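Local coordinates for GDSL-like protein (PDB 7BXD) that probably hydrolyses acyl esters as a GDSL-like acylhydrolase of the SGNH hydrolase clan, at residues C32-S37 and Y101-G106; T38-N43 and G71-R76; N50-T55 and A224-L229. All blocks are in the same frame, centred on the assembly; numbering follows the deposited sequence.

Interaction 1. Residues C32-S37 and Y101-G106; sequences CCFGDS and YVVFGG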
ATOM      1  N   CYS A  32       2.200  -0.076 -12.507  1.00 14.80           N
ATOM      2  CA  CYS A  32       1.930  -1.336 -11.823  1.00 14.89           C
ATOM      3  C   CYS A  32       1.682  -1.062 -10.339  1.00 14.28           C
ATOM      4  O   CYS A  32       2.585  -0.605  -9.632  1.00 15.00           O
ATOM      5  CB  CYS A  32       3.118  -2.276 -12.019  1.00 16.55           C
ATOM      6  SG  CYS A  32       2.900  -3.856 -11.205  1.00 17.68           S
ATOM      7  N   CYS A  33       0.439  -1.311  -9.879  1.00 14.15           N
ATOM      8  CA  CYS A  33       0.017  -1.023  -8.506  1.00 14.12           C
ATOM      9  C   CYS A  33       0.065  -2.320  -7.697  1.00 13.63           C
ATOM     10  O   CYS A  33      -0.793  -3.207  -7.871  1.00 14.51           O
ATOM     11  CB  CYS A  33      -1.385  -0.399  -8.521  1.00 15.09           C
ATOM     12  SG  CYS A  33      -1.419   1.143  -9.474  1.00 15.55           S
ATOM     13  N   PHE A  34       1.059  -2.428  -6.815  1.00 13.61           N
ATOM     14  CA  PHE A  34       1.343  -3.631  -6.048  1.00 13.22           C
ATOM     15  C   PHE A  34       0.863  -3.346  -4.620  1.00 13.10           C
ATOM     16  O   PHE A  34       1.360  -2.409  -3.971  1.00 13.68           O
ATOM     17  CB  PHE A  34       2.853  -3.834  -6.119  1.00 13.85           C
ATOM     18  CG  PHE A  34       3.376  -5.135  -5.564  1.00 14.06           C
ATOM     19  CD1 PHE A  34       2.643  -6.317  -5.621  1.00 13.78           C
ATOM     20  CD2 PHE A  34       4.679  -5.176  -5.040  1.00 14.79           C
ATOM     21  CE1 PHE A  34       3.190  -7.520  -5.173  1.00 14.44           C
ATOM     22  CE2 PHE A  34       5.239  -6.384  -4.599  1.00 14.90           C
ATOM     23  CZ  PHE A  34       4.501  -7.559  -4.669  1.00 15.00           C
ATOM     24  N   GLY A  35      -0.139  -4.097  -4.160  1.00 13.42           N
ATOM     25  CA  GLY A  35      -0.756  -3.760  -2.896  1.00 13.80           C
ATOM     26  C   GLY A  35      -1.500  -4.910  -2.245  1.00 13.54           C
ATOM     27  O   GLY A  35      -1.366  -6.081  -2.637  1.00 13.88           O
ATOM     28  N   ASP A  36      -2.284  -4.558  -1.226  1.00 13.42           N
ATOM     29  CA  ASP A  36      -3.051  -5.518  -0.412  1.00 13.06           C
ATOM     30  C   ASP A  36      -4.545  -5.360  -0.737  1.00 12.89           C
ATOM     31  O   ASP A  36      -4.894  -5.043  -1.890  1.00 13.58           O
ATOM     32  CB  ASP A  36      -2.642  -5.389   1.064  1.00 14.01           C
ATOM     33  CG  ASP A  36      -2.925  -4.007   1.657  1.00 14.00           C
ATOM     34  OD1 ASP A  36      -3.814  -3.282   1.132  1.00 14.07           O
ATOM     35  OD2 ASP A  36      -2.241  -3.644   2.637  1.00 14.61           O
ATOM     36  N   SER A  37      -5.415  -5.597   0.241  1.00 13.08           N
ATOM     37  CA  SER A  37      -6.853  -5.414   0.023  1.00 13.91           C
ATOM     38  C   SER A  37      -7.185  -4.013  -0.471  1.00 13.61           C
ATOM     39  O   SER A  37      -8.196  -3.824  -1.175  1.00 14.09           O
ATOM     40  CB  SER A  37      -7.645  -5.623   1.315  1.00 15.79           C
ATOM     41  OG  SER A  37      -7.257  -6.789   2.010  1.00 17.98           O
ATOM     42  N   TYR A 101       6.222   1.724 -10.726  1.00 14.13           N
ATOM     43  CA  TYR A 101       5.731   0.808  -9.703  1.00 14.59           C
ATOM     44  C   TYR A 101       5.252   1.628  -8.523  1.00 13.68           C
ATOM     45  O   TYR A 101       5.991   2.490  -8.019  1.00 14.72           O
ATOM     46  CB  TYR A 101       6.826  -0.166  -9.234  1.00 14.31           C
ATOM     47  CG  TYR A 101       7.046  -1.180 -10.324  1.00 14.21           C
ATOM     48  CD1 TYR A 101       7.821  -0.868 -11.424  1.00 15.37           C
ATOM     49  CD2 TYR A 101       6.356  -2.409 -10.330  1.00 14.78           C
ATOM     50  CE1 TYR A 101       7.936  -1.747 -12.507  1.00 15.97           C
ATOM     51  CE2 TYR A 101       6.443  -3.290 -11.404  1.00 15.17           C
ATOM     52  CZ  TYR A 101       7.224  -2.947 -12.492  1.00 15.49           C
ATOM     53  OH  TYR A 101       7.305  -3.759 -13.593  1.00 16.37           O
ATOM     54  N   VAL A 102       4.025   1.352  -8.079  1.00 13.58           N
ATOM     55  CA  VAL A 102       3.425   1.999  -6.905  1.00 13.70           C
ATOM     56  C   VAL A 102       3.199   0.902  -5.876  1.00 12.94           C
ATOM     57  O   VAL A 102       2.396  -0.014  -6.114  1.00 14.36           O
ATOM     58  CB  VAL A 102       2.103   2.701  -7.264  1.00 14.57           C
ATOM     59  CG1 VAL A 102       1.470   3.296  -6.016  1.00 15.75           C
ATOM     60  CG2 VAL A 102       2.339   3.794  -8.320  1.00 15.89           C
ATOM     61  N   VAL A 103       3.928   0.956  -4.747  1.00 12.51           N
ATOM     62  CA  VAL A 103       3.858  -0.091  -3.720  1.00 12.98           C
ATOM     63  C   VAL A 103       3.123   0.492  -2.525  1.00 13.09           C
ATOM     64  O   VAL A 103       3.574   1.491  -1.946  1.00 13.32           O
ATOM     65  CB  VAL A 103       5.259  -0.590  -3.320  1.00 13.64           C
ATOM     66  CG1 VAL A 103       5.124  -1.696  -2.280  1.00 15.05           C
ATOM     67  CG2 VAL A 103       6.050  -1.064  -4.554  1.00 15.35           C
ATOM     68  N   PHE A 104       2.000  -0.130  -2.149  1.00 12.70           N
ATOM     69  CA  PHE A 104       1.085   0.404  -1.143  1.00 12.72           C
ATOM     70  C   PHE A 104       0.717  -0.742  -0.209  1.00 12.60           C
ATOM     71  O   PHE A 104      -0.075  -1.608  -0.579  1.00 13.16           O
ATOM     72  CB  PHE A 104      -0.130   0.930  -1.913  1.00 13.48           C
ATOM     73  CG  PHE A 104      -1.243   1.548  -1.079  1.00 13.09           C
ATOM     74  CD1 PHE A 104      -1.015   2.207   0.132  1.00 13.13           C
ATOM     75  CD2 PHE A 104      -2.549   1.512  -1.590  1.00 13.25           C
ATOM     76  CE1 PHE A 104      -2.060   2.813   0.817  1.00 13.96           C
ATOM     77  CE2 PHE A 104      -3.600   2.110  -0.897  1.00 13.95           C
ATOM     78  CZ  PHE A 104      -3.351   2.757   0.313  1.00 14.33           C
ATOM     79  N   GLY A 105       1.340  -0.805   0.961  1.00 13.04           N
ATOM     80  CA  GLY A 105       1.089  -1.902   1.882  1.00 13.31           C
ATOM     81  C   GLY A 105       1.589  -1.559   3.264  1.00 12.93           C
ATOM     82  O   GLY A 105       2.142  -0.480   3.496  1.00 13.37           O
ATOM     83  N   GLY A 106       1.389  -2.513   4.188  1.00 13.18           N
ATOM     84  CA  GLY A 106       1.912  -2.419   5.534  1.00 13.57           C
ATOM     85  C   GLY A 106       0.859  -2.468   6.621  1.00 13.45           C
ATOM     86  O   GLY A 106       1.204  -2.765   7.772  1.00 14.51           O
TER
HETATM   87  O   HOH W   1      -2.714  -1.652  -1.108  1.00 13.92           O
HETATM   88  O   HOH W   2      -0.330  -4.867   4.115  1.00 14.28           O

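Interaction 2. Residues T38-N43 and G71-R76; sequences TTWGDN and GIKGSR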
ATOM      1  N   THR A  38      -6.418  -3.007  -0.023  1.00 13.37           N
ATOM      2  CA  THR A  38      -6.685  -1.612  -0.365  1.00 13.57           C
ATOM      3  C   THR A  38      -6.202  -1.238  -1.751  1.00 13.72           C
ATOM      4  O   THR A  38      -6.413  -0.098  -2.180  1.00 14.64           O
ATOM      5  CB  THR A  38      -6.118  -0.664   0.716  1.00 13.89           C
ATOM      6  OG1 THR A  38      -4.687  -0.787   0.842  1.00 14.62           O
ATOM      7  CG2 THR A  38      -6.787  -0.921   2.068  1.00 15.67           C
ATOM      8  N   THR A  39      -5.565  -2.179  -2.462  1.00 13.56           N
ATOM      9  CA  THR A  39      -5.379  -2.088  -3.904  1.00 13.55           C
ATOM     10  C   THR A  39      -6.307  -3.044  -4.646  1.00 13.73           C
ATOM     11  O   THR A  39      -6.898  -2.658  -5.666  1.00 14.30           O
ATOM     12  CB  THR A  39      -3.901  -2.352  -4.288  1.00 13.67           C
ATOM     13  OG1 THR A  39      -3.092  -1.293  -3.755  1.00 14.56           O
ATOM     14  CG2 THR A  39      -3.714  -2.363  -5.783  1.00 14.98           C
ATOM     15  N   TRP A  40      -6.482  -4.288  -4.166  1.00 13.77           N
ATOM     16  CA  TRP A  40      -7.394  -5.220  -4.834  1.00 14.09           C
ATOM     17  C   TRP A  40      -8.771  -4.595  -5.026  1.00 14.00           C
ATOM     18  O   TRP A  40      -9.415  -4.796  -6.071  1.00 14.76           O
ATOM     19  CB  TRP A  40      -7.526  -6.502  -4.015  1.00 14.96           C
ATOM     20  CG  TRP A  40      -8.346  -7.551  -4.737  1.00 14.93           C
ATOM     21  CD1 TRP A  40      -7.907  -8.388  -5.722  1.00 16.30           C
ATOM     22  CD2 TRP A  40      -9.746  -7.855  -4.540  1.00 14.58           C
ATOM     23  NE1 TRP A  40      -8.941  -9.189  -6.157  1.00 16.86           N
ATOM     24  CE2 TRP A  40     -10.081  -8.883  -5.449  1.00 15.83           C
ATOM     25  CE3 TRP A  40     -10.726  -7.365  -3.676  1.00 14.95           C
ATOM     26  CZ2 TRP A  40     -11.373  -9.411  -5.534  1.00 16.10           C
ATOM     27  CZ3 TRP A  40     -12.008  -7.900  -3.734  1.00 15.90           C
ATOM     28  CH2 TRP A  40     -12.323  -8.903  -4.679  1.00 16.04           C
ATOM     29  N   GLY A  41      -9.243  -3.845  -4.018  1.00 14.14           N
ATOM     30  CA  GLY A  41     -10.556  -3.217  -4.059  1.00 14.82           C
ATOM     31  C   GLY A  41     -11.587  -3.799  -3.117  1.00 14.50           C
ATOM     32  O   GLY A  41     -12.774  -3.777  -3.435  1.00 14.99           O
ATOM     33  N   ASP A  42     -11.161  -4.293  -1.944  1.00 14.19           N
ATOM     34  CA  ASP A  42     -12.113  -4.832  -0.973  1.00 14.21           C
ATOM     35  C   ASP A  42     -12.979  -3.700  -0.454  1.00 14.14           C
ATOM     36  O   ASP A  42     -12.472  -2.643  -0.059  1.00 15.29           O
ATOM     37  CB  ASP A  42     -11.295  -5.476   0.153  1.00 15.01           C
ATOM     38  CG  ASP A  42     -12.113  -6.280   1.151  1.00 15.93           C
ATOM     39  OD1 ASP A  42     -13.328  -6.073   1.301  1.00 16.38           O
ATOM     40  OD2 ASP A  42     -11.471  -7.132   1.817  1.00 17.79           O
ATOM     41  N   ASN A  43     -14.300  -3.922  -0.455  1.00 15.06           N
ATOM     42  CA  ASN A  43     -15.272  -2.935  -0.002  1.00 16.68           C
ATOM     43  C   ASN A  43     -15.652  -3.105   1.454  1.00 17.39           C
ATOM     44  O   ASN A  43     -16.526  -2.396   1.943  1.00 19.87           O
ATOM     45  CB  ASN A  43     -16.535  -3.002  -0.868  1.00 19.22           C
ATOM     46  CG  ASN A  43     -17.243  -4.354  -0.794  1.00 19.46           C
ATOM     47  OD1 ASN A  43     -16.838  -5.256  -0.052  1.00 20.37           O
ATOM     48  ND2 ASN A  43     -18.281  -4.516  -1.611  1.00 21.42           N
ATOM     49  N   GLY A  71      -3.070  -6.145  -6.569  1.00 15.55           N
ATOM     50  CA  GLY A  71      -3.451  -6.179  -5.175  1.00 15.85           C
ATOM     51  C   GLY A  71      -3.969  -7.557  -4.800  1.00 15.77           C
ATOM     52  O   GLY A  71      -4.698  -8.188  -5.577  1.00 17.69           O
ATOM     53  N   ILE A  72      -3.626  -8.013  -3.584  1.00 15.33           N
ATOM     54  CA  ILE A  72      -4.075  -9.293  -3.027  1.00 15.87           C
ATOM     55  C   ILE A  72      -4.546  -9.066  -1.593  1.00 15.03           C
ATOM     56  O   ILE A  72      -3.796  -8.544  -0.748  1.00 15.31           O
ATOM     57  CB  ILE A  72      -2.965 -10.367  -3.087  1.00 16.46           C
ATOM     58  CG1 ILE A  72      -2.697 -10.768  -4.538  1.00 17.76           C
ATOM     59  CG2 ILE A  72      -3.274 -11.584  -2.199  1.00 18.14           C
ATOM     60  CD1 ILE A  72      -3.850 -11.545  -5.233  1.00 19.81           C
ATOM     61  N   LYS A  73      -5.800  -9.456  -1.325  1.00 14.76           N
ATOM     62  CA  LYS A  73      -6.351  -9.363   0.024  1.00 14.81           C
ATOM     63  C   LYS A  73      -5.529 -10.164   1.032  1.00 15.71           C
ATOM     64  O   LYS A  73      -5.112 -11.290   0.762  1.00 16.68           O
ATOM     65  CB  LYS A  73      -7.792  -9.845   0.038  1.00 15.63           C
ATOM     66  CG  LYS A  73      -8.749  -8.887  -0.678  1.00 15.74           C
ATOM     67  CD  LYS A  73     -10.196  -9.384  -0.595  1.00 17.70           C
ATOM     68  CE  LYS A  73     -10.322 -10.677  -1.312  1.00 22.65           C
ATOM     69  NZ  LYS A  73     -10.250 -10.576  -2.739  1.00 26.38           N
ATOM     70  N   GLY A  74      -5.329  -9.586   2.223  1.00 16.40           N
ATOM     71  CA  GLY A  74      -4.639 -10.268   3.305  1.00 17.53           C
ATOM     72  C   GLY A  74      -3.132 -10.186   3.255  1.00 16.88           C
ATOM     73  O   GLY A  74      -2.477 -10.626   4.208  1.00 17.66           O
ATOM     74  N   SER A  75      -2.543  -9.613   2.202  1.00 15.60           N
ATOM     75  CA  SER A  75      -1.099  -9.698   2.009  1.00 15.09           C
ATOM     76  C   SER A  75      -0.337  -8.733   2.927  1.00 14.62           C
ATOM     77  O   SER A  75      -0.645  -7.533   2.997  1.00 14.27           O
ATOM     78  CB  SER A  75      -0.790  -9.394   0.535  1.00 16.11           C
ATOM     79  OG  SER A  75       0.610  -9.494   0.266  1.00 15.24           O
ATOM     80  N   ARG A  76       0.676  -9.275   3.604  1.00 14.12           N
ATOM     81  CA  ARG A  76       1.657  -8.499   4.361  1.00 13.84           C
ATOM     82  C   ARG A  76       2.825  -8.199   3.442  1.00 13.59           C
ATOM     83  O   ARG A  76       3.159  -9.003   2.570  1.00 14.71           O
ATOM     84  CB  ARG A  76       2.211  -9.314   5.553  1.00 14.88           C
ATOM     85  CG  ARG A  76       1.215  -9.654   6.673  1.00 15.37           C
ATOM     86  CD  ARG A  76       0.236 -10.715   6.229  1.00 16.53           C
ATOM     87  NE  ARG A  76      -0.538 -11.331   7.314  1.00 16.67           N
ATOM     88  CZ  ARG A  76      -0.168 -12.444   7.956  1.00 17.23           C
ATOM     89  NH1 ARG A  76       1.007 -13.017   7.706  1.00 18.45           N
ATOM     90  NH2 ARG A  76      -0.971 -13.010   8.867  1.00 18.65           N
TER

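Interaction 3. Residues N50-T55 and A224-L229; sequences NDISWT and AGYERL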
ATOM      1  N   ASN A  50     -11.355  -5.292  -8.385  1.00 15.14           N
ATOM      2  CA  ASN A  50     -10.538  -4.366  -9.164  1.00 15.48           C
ATOM      3  C   ASN A  50     -11.384  -3.300  -9.834  1.00 16.48           C
ATOM      4  O   ASN A  50     -10.926  -2.160 -10.006  1.00 17.60           O
ATOM      5  CB  ASN A  50      -9.746  -5.112 -10.234  1.00 16.90           C
ATOM      6  CG  ASN A  50      -8.640  -6.029  -9.666  1.00 17.17           C
ATOM      7  OD1 ASN A  50      -8.435  -6.204  -8.433  1.00 18.71           O
ATOM      8  ND2 ASN A  50      -7.918  -6.603 -10.565  1.00 17.52           N
ATOM      9  N   ASP A  51     -12.618  -3.642 -10.222  1.00 16.95           N
ATOM     10  CA  ASP A  51     -13.434  -2.661 -10.933  1.00 19.02           C
ATOM     11  C   ASP A  51     -13.904  -1.499 -10.073  1.00 17.68           C
ATOM     12  O   ASP A  51     -14.307  -0.472 -10.644  1.00 19.50           O
ATOM     13  CB  ASP A  51     -14.640  -3.323 -11.605  1.00 23.12           C
ATOM     14  CG  ASP A  51     -14.243  -4.179 -12.793  1.00 29.27           C
ATOM     15  OD1 ASP A  51     -13.049  -4.128 -13.212  1.00 32.13           O
ATOM     16  OD2 ASP A  51     -15.120  -4.904 -13.288  1.00 31.87           O
ATOM     17  N   ILE A  52     -13.835  -1.621  -8.733  1.00 16.35           N
ATOM     18  CA  ILE A  52     -14.128  -0.484  -7.860  1.00 16.22           C
ATOM     19  C   ILE A  52     -12.875   0.142  -7.273  1.00 15.78           C
ATOM     20  O   ILE A  52     -12.971   1.204  -6.631  1.00 15.65           O
ATOM     21  CB  ILE A  52     -15.138  -0.801  -6.730  1.00 16.77           C
ATOM     22  CG1 ILE A  52     -14.519  -1.690  -5.636  1.00 16.82           C
ATOM     23  CG2 ILE A  52     -16.417  -1.420  -7.302  1.00 18.65           C
ATOM     24  CD1 ILE A  52     -15.317  -1.675  -4.339  1.00 17.70           C
ATOM     25  N   SER A  53     -11.709  -0.484  -7.436  1.00 15.84           N
ATOM     26  CA  SER A  53     -10.501   0.015  -6.792  1.00 15.03           C
ATOM     27  C   SER A  53     -10.128   1.390  -7.347  1.00 14.17           C
ATOM     28  O   SER A  53     -10.523   1.782  -8.453  1.00 15.40           O
ATOM     29  CB  SER A  53      -9.348  -0.941  -7.080  1.00 15.75           C
ATOM     30  OG  SER A  53      -8.140  -0.409  -6.539  1.00 15.13           O
ATOM     31  N   TRP A  54      -9.326   2.124  -6.566  1.00 14.12           N
ATOM     32  CA  TRP A  54      -8.726   3.353  -7.076  1.00 14.41           C
ATOM     33  C   TRP A  54      -7.979   3.112  -8.376  1.00 14.61           C
ATOM     34  O   TRP A  54      -7.864   4.034  -9.205  1.00 15.28           O
ATOM     35  CB  TRP A  54      -7.812   3.974  -6.016  1.00 14.82           C
ATOM     36  CG  TRP A  54      -6.705   3.094  -5.527  1.00 14.15           C
ATOM     37  CD1 TRP A  54      -6.756   2.242  -4.444  1.00 14.11           C
ATOM     38  CD2 TRP A  54      -5.370   2.981  -6.058  1.00 14.11           C
ATOM     39  NE1 TRP A  54      -5.537   1.625  -4.271  1.00 13.95           N
ATOM     40  CE2 TRP A  54      -4.668   2.056  -5.245  1.00 13.92           C
ATOM     41  CE3 TRP A  54      -4.689   3.591  -7.130  1.00 15.13           C
ATOM     42  CZ2 TRP A  54      -3.326   1.748  -5.457  1.00 14.49           C
ATOM     43  CZ3 TRP A  54      -3.344   3.285  -7.333  1.00 14.98           C
ATOM     44  CH2 TRP A  54      -2.686   2.365  -6.510  1.00 15.00           C
ATOM     45  N   THR A  55      -7.443   1.890  -8.589  1.00 14.78           N
ATOM     46  CA  THR A  55      -6.688   1.633  -9.820  1.00 15.22           C
ATOM     47  C   THR A  55      -7.553   1.815 -11.059  1.00 15.88           C
ATOM     48  O   THR A  55      -7.037   2.143 -12.138  1.00 17.29           O
ATOM     49  CB  THR A  55      -6.120   0.207  -9.826  1.00 15.41           C
ATOM     50  OG1 THR A  55      -7.164  -0.771  -9.713  1.00 15.94           O
ATOM     51  CG2 THR A  55      -5.141   0.008  -8.663  1.00 15.23           C
ATOM     52  N   ALA A 224     -17.208   4.852  -3.618  1.00 15.44           N
ATOM     53  CA  ALA A 224     -16.970   6.295  -3.537  1.00 15.61           C
ATOM     54  C   ALA A 224     -15.651   6.590  -2.822  1.00 15.09           C
ATOM     55  O   ALA A 224     -14.940   7.535  -3.189  1.00 15.89           O
ATOM     56  CB  ALA A 224     -18.117   6.993  -2.808  1.00 17.44           C
ATOM     57  N   GLY A 225     -15.323   5.813  -1.777  1.00 14.56           N
ATOM     58  CA  GLY A 225     -14.043   6.006  -1.095  1.00 14.68           C
ATOM     59  C   GLY A 225     -12.863   5.749  -2.018  1.00 14.27           C
ATOM     60  O   GLY A 225     -11.887   6.494  -2.005  1.00 14.20           O
ATOM     61  N   TYR A 226     -12.941   4.688  -2.841  1.00 14.23           N
ATOM     62  CA  TYR A 226     -11.844   4.410  -3.757  1.00 14.29           C
ATOM     63  C   TYR A 226     -11.739   5.464  -4.840  1.00 14.15           C
ATOM     64  O   TYR A 226     -10.624   5.798  -5.257  1.00 14.53           O
ATOM     65  CB  TYR A 226     -12.021   3.017  -4.399  1.00 13.86           C
ATOM     66  CG  TYR A 226     -11.594   1.873  -3.513  1.00 14.67           C
ATOM     67  CD1 TYR A 226     -10.285   1.808  -3.037  1.00 15.21           C
ATOM     68  CD2 TYR A 226     -12.466   0.828  -3.197  1.00 14.93           C
ATOM     69  CE1 TYR A 226      -9.859   0.791  -2.204  1.00 14.68           C
ATOM     70  CE2 TYR A 226     -12.052  -0.217  -2.384  1.00 14.51           C
ATOM     71  CZ  TYR A 226     -10.747  -0.234  -1.875  1.00 14.64           C
ATOM     72  OH  TYR A 226     -10.319  -1.236  -1.027  1.00 15.57           O
ATOM     73  N   GLU A 227     -12.875   6.019  -5.290  1.00 14.71           N
ATOM     74  CA  GLU A 227     -12.800   7.113  -6.253  1.00 15.99           C
ATOM     75  C   GLU A 227     -12.110   8.330  -5.650  1.00 15.60           C
ATOM     76  O   GLU A 227     -11.256   8.957  -6.293  1.00 16.14           O
ATOM     77  CB  GLU A 227     -14.211   7.452  -6.761  1.00 18.04           C
ATOM     78  CG  GLU A 227     -14.210   8.426  -7.965  1.00 22.54           C
ATOM     79  CD  GLU A 227     -14.430   9.901  -7.596  1.00 28.01           C
ATOM     80  OE1 GLU A 227     -14.468  10.268  -6.395  1.00 29.16           O
ATOM     81  OE2 GLU A 227     -14.527  10.723  -8.528  1.00 31.29           O
ATOM     82  N   ARG A 228     -12.476   8.679  -4.414  1.00 15.04           N
ATOM     83  CA  ARG A 228     -11.830   9.813  -3.752  1.00 15.47           C
ATOM     84  C   ARG A 228     -10.351   9.542  -3.536  1.00 14.50           C
ATOM     85  O   ARG A 228      -9.509  10.414  -3.800  1.00 14.99           O
ATOM     86  CB  ARG A 228     -12.570  10.085  -2.437  1.00 15.29           C
ATOM     87  CG  ARG A 228     -11.954  11.224  -1.631  1.00 14.80           C
ATOM     88  CD  ARG A 228     -12.875  11.616  -0.500  1.00 15.13           C
ATOM     89  NE  ARG A 228     -12.245  12.604   0.370  1.00 15.11           N
ATOM     90  CZ  ARG A 228     -12.865  13.593   0.985  1.00 15.46           C
ATOM     91  NH1 ARG A 228     -14.139  13.861   0.741  1.00 17.09           N
ATOM     92  NH2 ARG A 228     -12.175  14.360   1.828  1.00 16.24           N
ATOM     93  N   LEU A 229     -10.007   8.335  -3.097  1.00 14.35           N
ATOM     94  CA  LEU A 229      -8.599   7.996  -2.913  1.00 14.74           C
ATOM     95  C   LEU A 229      -7.828   8.114  -4.225  1.00 14.84           C
ATOM     96  O   LEU A 229      -6.684   8.563  -4.232  1.00 15.54           O
ATOM     97  CB  LEU A 229      -8.476   6.589  -2.324  1.00 16.11           C
ATOM     98  CG  LEU A 229      -7.155   6.236  -1.667  1.00 17.17           C
ATOM     99  CD1 LEU A 229      -6.957   7.049  -0.371  1.00 18.09           C
ATOM    100  CD2 LEU A 229      -7.124   4.756  -1.355  1.00 18.34           C
TER

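Interaction 1. Residues C32-S37 and Y101-G106
C32 and Y101 meet on one face of two parallel central strands: CB of C32 lies 3.5 Å from CE2 of Y101. The C32 sulfur, SG, anti to its backbone N (chi1 179°), stands oblique to the phenol ring, 4.6 Å from its centroid. The Y101 hydroxyl is hydrogen-bonded to D95 O and A98 N. F34 and V103 share this face; CG2 of V103 faces the edge of the F34 ring, whose far end leads off to pack on F87. C33, V102 and F104 point to the opposite face.

Backbone bonding is close along this part. V102 fits between C32 and F34, its N bonding C32 O at 2.9 Å and its O accepting from F34 N at 2.8 Å, while F104 N continues the ladder to F34 O at 3.0 Å. Beyond that the strands separate. D36 N is 3.7 Å from F104 O, and water 1 fills in, accepting from D36 N and donating to F104 O. Water 2 donates to D36 OD2, 2.7 Å away, and accepts from G106 N. The other carboxylate oxygen, OD1, bonds T38 OG1, and D36 caps the helix that follows.

Two glycines suit the backbone here: a CB on G35 would press on F104 O, and G106 has a backbone phi of 121°, which would jam a side chain against the preceding carbonyl. G35, D36 and S37 match the GDS block of the family, in which the serine is the nucleophile, and G106 matches the glycine of the GxND block. Direct backbone bonds between the buried strands thus bring both blocks to the end of the sheet, where two waters and a carboxylate take over from direct strand pairing, consistent with a polar catalytic site there.

Interaction 2. Residues T38-N43 and G71-R76
T39 starts the contact by laying its methyl CG2 against the backbone of G71, 3.9 Å from the CA. Room is scarce here: a CB on G71 would clash with the backbone N of W40, so the loop can come this close only as glycine.

W40 and K73 carry the largest shares of the contact. The W40 CG is anti to the backbone N (chi1 -174°), and CD1, at the edge of the indole, lies 3.2 Å from G71 O. Over one face sits the ammonium of K73, with NZ 3.0 Å from the centroid of the six-membered ring and only 4° off its normal, a cation-pi contact over the ring centre. The lysine chain is bent at chi3 and chi4; its CD passes 3.7 Å from CE3 of W40, and CE also lies over the face. An alanine at W40 would probably leave the K73 ammonium without its aromatic face and the end of that chain freer to turn.

After G41 breaks the helix with positive phi, D42 brings OD2 to 3.5 Å from K73 CD. The charges themselves stay 5.8 Å apart, from D42 OD2 to K73 NZ, too far for a salt bridge; D42 OD1 accepts from the backbone N of G44 and of G46.

K73 and G74 occupy the middle of a type II turn, I72 to S75, which follows strand 66-71. This turn faces the short helix 37-40, while T39 rests on F104 of strand 100-104, and I72 and S75 touch R90 and F87 of helix 87-90.

Interaction 3. Residues N50-T55 and A224-L229
Y226 presents one ring face to S53, whose CA lies 3.9 Å above the plane, offset toward the rim in a CH-pi contact. At the edge of the W54 indole, in its plane, lies CD1 of Y226, 3.8 Å from CD1 of W54. One face of that indole is covered by CG2 of T55, while L229 brings CD2 to 4.0 Å from W54 CD1, obliquely.

Backbone and side chain of I52 both reach the tyrosine: I52 O comes within 3.0 Å of Y226 CB, and CD1 of I52 packs 4.0 Å from CD2 of the ring. In return, W54 CB rests 3.4 Å from Y226 O. S53 OG accepts from T55 N, a capping bond where the loop turns into helix 55-61, and also bonds T39 O.

No hydrogen bond joins the two segments directly. The polar ends of both rings bond to a third part of the chain, W54 NE1 to T38 O and Y226 OH to D42 O, so apolar packing joins loop and helix 223-240 while their polar tips grip the backbone that follows the GDS block.

How the interactions relate
From the N terminus, strand 30-35 comes first, and interaction 1 pairs it with strand 100-104, closing a loop of some sixty residues. Interaction 2 lies wholly within that loop, returning helix 37-40 and its exit to the turn after strand 66-71. Interaction 3 starts inside the loop too, at 50-55, between the two segments of interaction 2, but reaches forward to the C-terminal helix 223-240, so it crosses both others. S37 joins the first two, its O in a probable hydrogen bond with D42 N; T39 and D42 link interaction 2 to interaction 3. Sheet centre, the loops beside the GDS block and last helix are thereby tied together.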